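Local atomic coordinates of diaminopimelate decarboxylase (Psychromonas ingrahamii, PDB entry 4XG1), a protein that probably catalyses the pyridoxal 5'-phosphate-dependent decarboxylation of meso-2,6-diaminopimelate to L-lysine, the last step of lysine biosynthesis by the diaminopimelate pathway. Residues 82-88 / 111-115; 215-219 / 234-238. One frame throughout, in Å; residues are numbered along the deposited sequence.

Contact 1 (82-88 / 111-115); sequences VSVGELM and EISAA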
loop_
_atom_site.group_PDB
_atom_site.type_symbol
_atom_site.label_atom_id
_atom_site.label_comp_id
_atom_site.label_asym_id
_atom_site.label_seq_id
_atom_site.Cartn_x
_atom_site.Cartn_y
_atom_site.Cartn_z
ATOM N N VAL B 82 -6.792 8.146 13.528
ATOM C CA VAL B 82 -6.690 6.733 13.866
ATOM C C VAL B 82 -5.352 6.294 14.391
ATOM O O VAL B 82 -5.150 5.096 14.610
ATOM C CB VAL B 82 -7.048 5.829 12.662
ATOM C CG1 VAL B 82 -8.494 6.092 12.249
ATOM C CG2 VAL B 82 -6.112 6.090 11.491
ATOM N N SER B 83 -4.449 7.224 14.651
ATOM C CA SER B 83 -3.128 6.852 15.156
ATOM C C SER B 83 -2.465 8.036 15.772
ATOM O O SER B 83 -2.865 9.170 15.525
ATOM C CB SER B 83 -2.232 6.313 14.031
ATOM O OG SER B 83 -1.902 7.333 13.110
ATOM N N VAL B 84 -1.417 7.782 16.532
ATOM C CA VAL B 84 -0.617 8.856 17.057
ATOM C C VAL B 84 0.100 9.609 15.931
ATOM O O VAL B 84 0.386 10.777 16.032
ATOM C CB VAL B 84 0.401 8.344 18.118
ATOM C CG1 VAL B 84 1.389 7.336 17.525
ATOM C CG2 VAL B 84 1.173 9.530 18.723
ATOM N N GLY B 85 0.415 8.921 14.858
ATOM C CA GLY B 85 0.995 9.566 13.693
ATOM C C GLY B 85 0.051 10.633 13.215
ATOM O O GLY B 85 0.485 11.744 12.865
ATOM N N GLU B 86 -1.251 10.306 13.175
ATOM C CA GLU B 86 -2.250 11.273 12.699
ATOM C C GLU B 86 -2.432 12.380 13.701
ATOM O O GLU B 86 -2.611 13.528 13.320
ATOM C CB GLU B 86 -3.578 10.605 12.325
ATOM C CG GLU B 86 -3.450 9.773 11.047
ATOM C CD GLU B 86 -4.770 9.298 10.470
ATOM O OE1 GLU B 86 -5.807 9.396 11.170
ATOM O OE2 GLU B 86 -4.790 8.819 9.309
ATOM N N LEU B 87 -2.382 12.041 14.972
ATOM C CA LEU B 87 -2.463 13.045 16.016
ATOM C C LEU B 87 -1.377 14.094 15.811
ATOM O O LEU B 87 -1.664 15.294 15.808
ATOM C CB LEU B 87 -2.303 12.405 17.396
ATOM C CG LEU B 87 -2.145 13.354 18.598
ATOM C CD1 LEU B 87 -3.344 14.268 18.746
ATOM C CD2 LEU B 87 -1.934 12.577 19.880
ATOM N N MET B 88 -0.140 13.634 15.618
ATOM C CA MET B 88 1.004 14.558 15.444
ATOM C C MET B 88 0.910 15.336 14.155
ATOM O O MET B 88 1.297 16.493 14.104
ATOM C CB MET B 88 2.330 13.803 15.530
ATOM C CG MET B 88 2.567 13.141 16.901
ATOM S SD MET B 88 2.294 14.317 18.265
ATOM C CE MET B 88 1.515 13.281 19.496
ATOM N N GLU B 111 -0.280 5.480 22.261
ATOM C CA GLU B 111 -1.147 6.384 21.528
ATOM C C GLU B 111 -2.178 6.982 22.457
ATOM O O GLU B 111 -2.531 8.133 22.326
ATOM C CB GLU B 111 -1.852 5.663 20.357
ATOM C CG GLU B 111 -0.906 5.096 19.316
ATOM C CD GLU B 111 -1.638 4.420 18.146
ATOM O OE1 GLU B 111 -2.192 3.325 18.362
ATOM O OE2 GLU B 111 -1.621 4.979 17.024
ATOM N N ILE B 112 -2.723 6.179 23.343
ATOM C CA ILE B 112 -3.786 6.682 24.228
ATOM C C ILE B 112 -3.257 7.731 25.205
ATOM O O ILE B 112 -3.869 8.780 25.406
ATOM C CB ILE B 112 -4.422 5.556 25.024
ATOM C CG1 ILE B 112 -5.217 4.629 24.090
ATOM C CG2 ILE B 112 -5.369 6.130 26.055
ATOM C CD1 ILE B 112 -5.284 3.196 24.587
ATOM N N SER B 113 -2.091 7.446 25.772
ATOM C CA SER B 113 -1.363 8.430 26.541
ATOM C C SER B 113 -1.105 9.736 25.794
ATOM O O SER B 113 -1.348 10.824 26.308
ATOM C CB SER B 113 -0.047 7.826 26.968
ATOM O OG SER B 113 0.595 8.733 27.839
ATOM N N ALA B 114 -0.643 9.642 24.559
ATOM C CA ALA B 114 -0.324 10.862 23.840
ATOM C C ALA B 114 -1.566 11.675 23.605
ATOM O O ALA B 114 -1.544 12.920 23.669
ATOM C CB ALA B 114 0.362 10.561 22.522
ATOM N N ALA B 115 -2.654 10.987 23.319
ATOM C CA ALA B 115 -3.907 11.665 22.983
ATOM C C ALA B 115 -4.527 12.293 24.238
ATOM O O ALA B 115 -5.103 13.390 24.197
ATOM C CB ALA B 115 -4.872 10.674 22.368
HETATM O O HOH W 1 -4.647 3.278 16.591
#
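The carboxylate of E111 reaches back to the N-terminal end of helix 84-92, earlier in the chain: with chi1 at m and chi2 at t the side chain is extended, and OE2 accepts a hydrogen bond from V84 N at 2.9 Å. This serves an amide of the first helical turn, which has no carbonyl of its own helix to bind. OE1 of the same carboxylate accepts from T108 N, and water 1 lies within hydrogen-bonding distance of both E111 OE1 (3.0 Å) and V82 O (2.7 Å). S83, in the p rotamer, is the N-cap: its OG accepts from E86 N at 3.0 Å and is also hydrogen-bonded to N385 O of the second subunit. E86, with chi2 at t, runs back along this turn so that its OE1 accepts from V82 N at 2.8 Å.

Beyond the E111 carboxylate the interface is apolar. V84 CG2 and L87 CD2 each lie 4.0 Å from A114 CB, and M88 CE comes to 4.2 Å from the same A114 CB.

Segments 84-88 and 111-115 run nearly parallel, 24° apart, in neighbouring helices on the outside of the TIM barrel, with L87 resting on strands 78-81 and 100-102 and A115 on F102.

Contact 2 (215-219 / 234-238); sequences LDKLL and HLDLG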
loop_
_atom_site.group_PDB
_atom_site.type_symbol
_atom_site.label_atom_id
_atom_site.label_comp_id
_atom_site.label_asym_id
_atom_site.label_seq_id
_atom_site.Cartn_x
_atom_site.Cartn_y
_atom_site.Cartn_z
ATOM N N LEU B 215 -29.052 6.468 12.257
ATOM C CA LEU B 215 -29.408 7.512 13.191
ATOM C C LEU B 215 -30.586 7.127 14.112
ATOM O O LEU B 215 -30.452 7.090 15.366
ATOM C CB LEU B 215 -29.730 8.788 12.422
ATOM C CG LEU B 215 -30.268 9.969 13.212
ATOM C CD1 LEU B 215 -29.371 10.223 14.403
ATOM C CD2 LEU B 215 -30.337 11.159 12.316
ATOM N N ASP B 216 -31.721 6.796 13.492
ATOM C CA ASP B 216 -32.907 6.328 14.235
ATOM C C ASP B 216 -32.531 5.386 15.361
ATOM O O ASP B 216 -32.899 5.611 16.504
ATOM C CB ASP B 216 -33.901 5.660 13.282
ATOM C CG ASP B 216 -34.585 6.667 12.330
ATOM O OD1 ASP B 216 -34.429 7.897 12.547
ATOM O OD2 ASP B 216 -35.261 6.242 11.359
ATOM N N LYS B 217 -31.793 4.332 15.065
ATOM C CA LYS B 217 -31.533 3.298 16.078
ATOM C C LYS B 217 -30.605 3.754 17.129
ATOM O O LYS B 217 -30.604 3.214 18.237
ATOM C CB LYS B 217 -30.950 2.063 15.442
ATOM C CG LYS B 217 -31.730 1.782 14.162
ATOM C CD LYS B 217 -32.551 0.544 14.326
ATOM C CE LYS B 217 -32.955 0.113 12.948
ATOM N NZ LYS B 217 -33.679 -1.169 13.002
ATOM N N LEU B 218 -29.774 4.721 16.791
ATOM C CA LEU B 218 -28.878 5.293 17.786
ATOM C C LEU B 218 -29.605 6.299 18.715
ATOM O O LEU B 218 -29.290 6.361 19.909
ATOM C CB LEU B 218 -27.657 5.956 17.118
ATOM C CG LEU B 218 -26.736 5.025 16.327
ATOM C CD1 LEU B 218 -25.699 5.827 15.553
ATOM C CD2 LEU B 218 -26.044 3.982 17.180
ATOM N N LEU B 219 -30.583 7.024 18.179
ATOM C CA LEU B 219 -31.426 7.902 19.006
ATOM C C LEU B 219 -32.230 7.098 20.009
ATOM O O LEU B 219 -32.201 7.374 21.203
ATOM C CB LEU B 219 -32.361 8.733 18.158
ATOM C CG LEU B 219 -31.643 9.727 17.245
ATOM C CD1 LEU B 219 -32.611 10.474 16.352
ATOM C CD2 LEU B 219 -30.821 10.707 18.065
ATOM N N HIS B 234 -22.855 14.119 22.785
ATOM C CA HIS B 234 -22.780 14.139 21.300
ATOM C C HIS B 234 -23.000 12.772 20.656
ATOM O O HIS B 234 -22.825 11.719 21.283
ATOM C CB HIS B 234 -21.442 14.730 20.823
ATOM C CG HIS B 234 -20.250 13.894 21.175
ATOM N ND1 HIS B 234 -19.855 12.803 20.426
ATOM C CD2 HIS B 234 -19.370 13.979 22.210
ATOM C CE1 HIS B 234 -18.805 12.237 20.994
ATOM N NE2 HIS B 234 -18.481 12.940 22.069
ATOM N N LEU B 235 -23.400 12.842 19.395
ATOM C CA LEU B 235 -23.600 11.683 18.556
ATOM C C LEU B 235 -22.760 11.821 17.301
ATOM O O LEU B 235 -22.932 12.780 16.523
ATOM C CB LEU B 235 -25.057 11.598 18.133
ATOM C CG LEU B 235 -25.392 10.465 17.154
ATOM C CD1 LEU B 235 -25.257 9.111 17.822
ATOM C CD2 LEU B 235 -26.794 10.682 16.622
ATOM N N ASP B 236 -21.853 10.866 17.117
ATOM C CA ASP B 236 -20.914 10.869 15.995
ATOM C C ASP B 236 -21.397 9.866 14.932
ATOM O O ASP B 236 -21.468 8.662 15.167
ATOM C CB ASP B 236 -19.521 10.488 16.535
ATOM C CG ASP B 236 -18.411 10.608 15.474
ATOM O OD1 ASP B 236 -18.645 10.377 14.269
ATOM O OD2 ASP B 236 -17.263 10.832 15.877
ATOM N N LEU B 237 -21.727 10.373 13.770
ATOM C CA LEU B 237 -22.260 9.557 12.696
ATOM C C LEU B 237 -21.252 9.053 11.649
ATOM O O LEU B 237 -21.630 8.542 10.599
ATOM C CB LEU B 237 -23.351 10.355 11.992
ATOM C CG LEU B 237 -24.526 10.625 12.915
ATOM C CD1 LEU B 237 -25.518 11.561 12.239
ATOM C CD2 LEU B 237 -25.204 9.315 13.327
ATOM N N GLY B 238 -19.966 9.181 11.947
ATOM C CA GLY B 238 -18.916 8.685 11.092
ATOM C C GLY B 238 -18.914 9.374 9.760
ATOM O O GLY B 238 -19.425 10.500 9.627
#
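Helix 215-219 and strand 234-236 run roughly antiparallel, their N-to-C directions 147° apart and their axes 10.5 Å apart at closest approach. The nearest CA pairs are L215 with L237 at 7.5 Å and L218 with L235 at 8.3 Å, so the backbones are kept apart by a layer of side chains, and no hydrogen bond crosses between them. The strand is extended through D236; at L237 the backbone leaves the beta region, and G238 follows with a positive phi of 63°, a value that favours glycine. D236 OD1 accepts from G238 N at 2.9 Å, an Asx turn that shapes this exit from the strand.

The pair belongs to a beta-alpha-beta unit of the TIM barrel: strand 192-198, helix 209-227 on the outside, then strand 234-236 back in the parallel sheet beside the first. L235 faces the helix, while D236 points the other way, with E274 and D198 near its carboxylate.

Between the two layers, five leucines mesh. L235 is the central one, its CD2 3.4 Å from L215 CD1 and 4.3 Å from L219 CD2, its CD1 4.0 Å from L218 CD1. L237 closes the end nearer G238: its CD2 lies 4.2 Å from L218 CD1 and 4.4 Å from L215 CD1. L218 also packs on V197 of the adjacent strand 192-198 and I151 of strand 145-152, whereas D216 and K217 turn from the strand, D216 to a salt bridge with R263 and K217 to a hydrogen bond with N154.

Both contacts lie in the TIM-barrel domain that binds the cofactor, contact 1 earlier in the chain than contact 2, with centres 24 Å apart and nearest atoms about 11 Å apart. Contact 1 comes nearer the cofactor site, through V82, whose side chain is about 6 Å from the bound LLP and about 3 Å from the side chain of K61, the predicted cofactor lysine; in contact 2 the L237 side chain is about 9 Å from LLP, and D236 has E274 beside its carboxylate. E274, a predicted cofactor-binding residue, lies about 8 Å from V82 and 7 Å from L237, side chain to side chain. Of the two, contact 1 alone meets the second subunit.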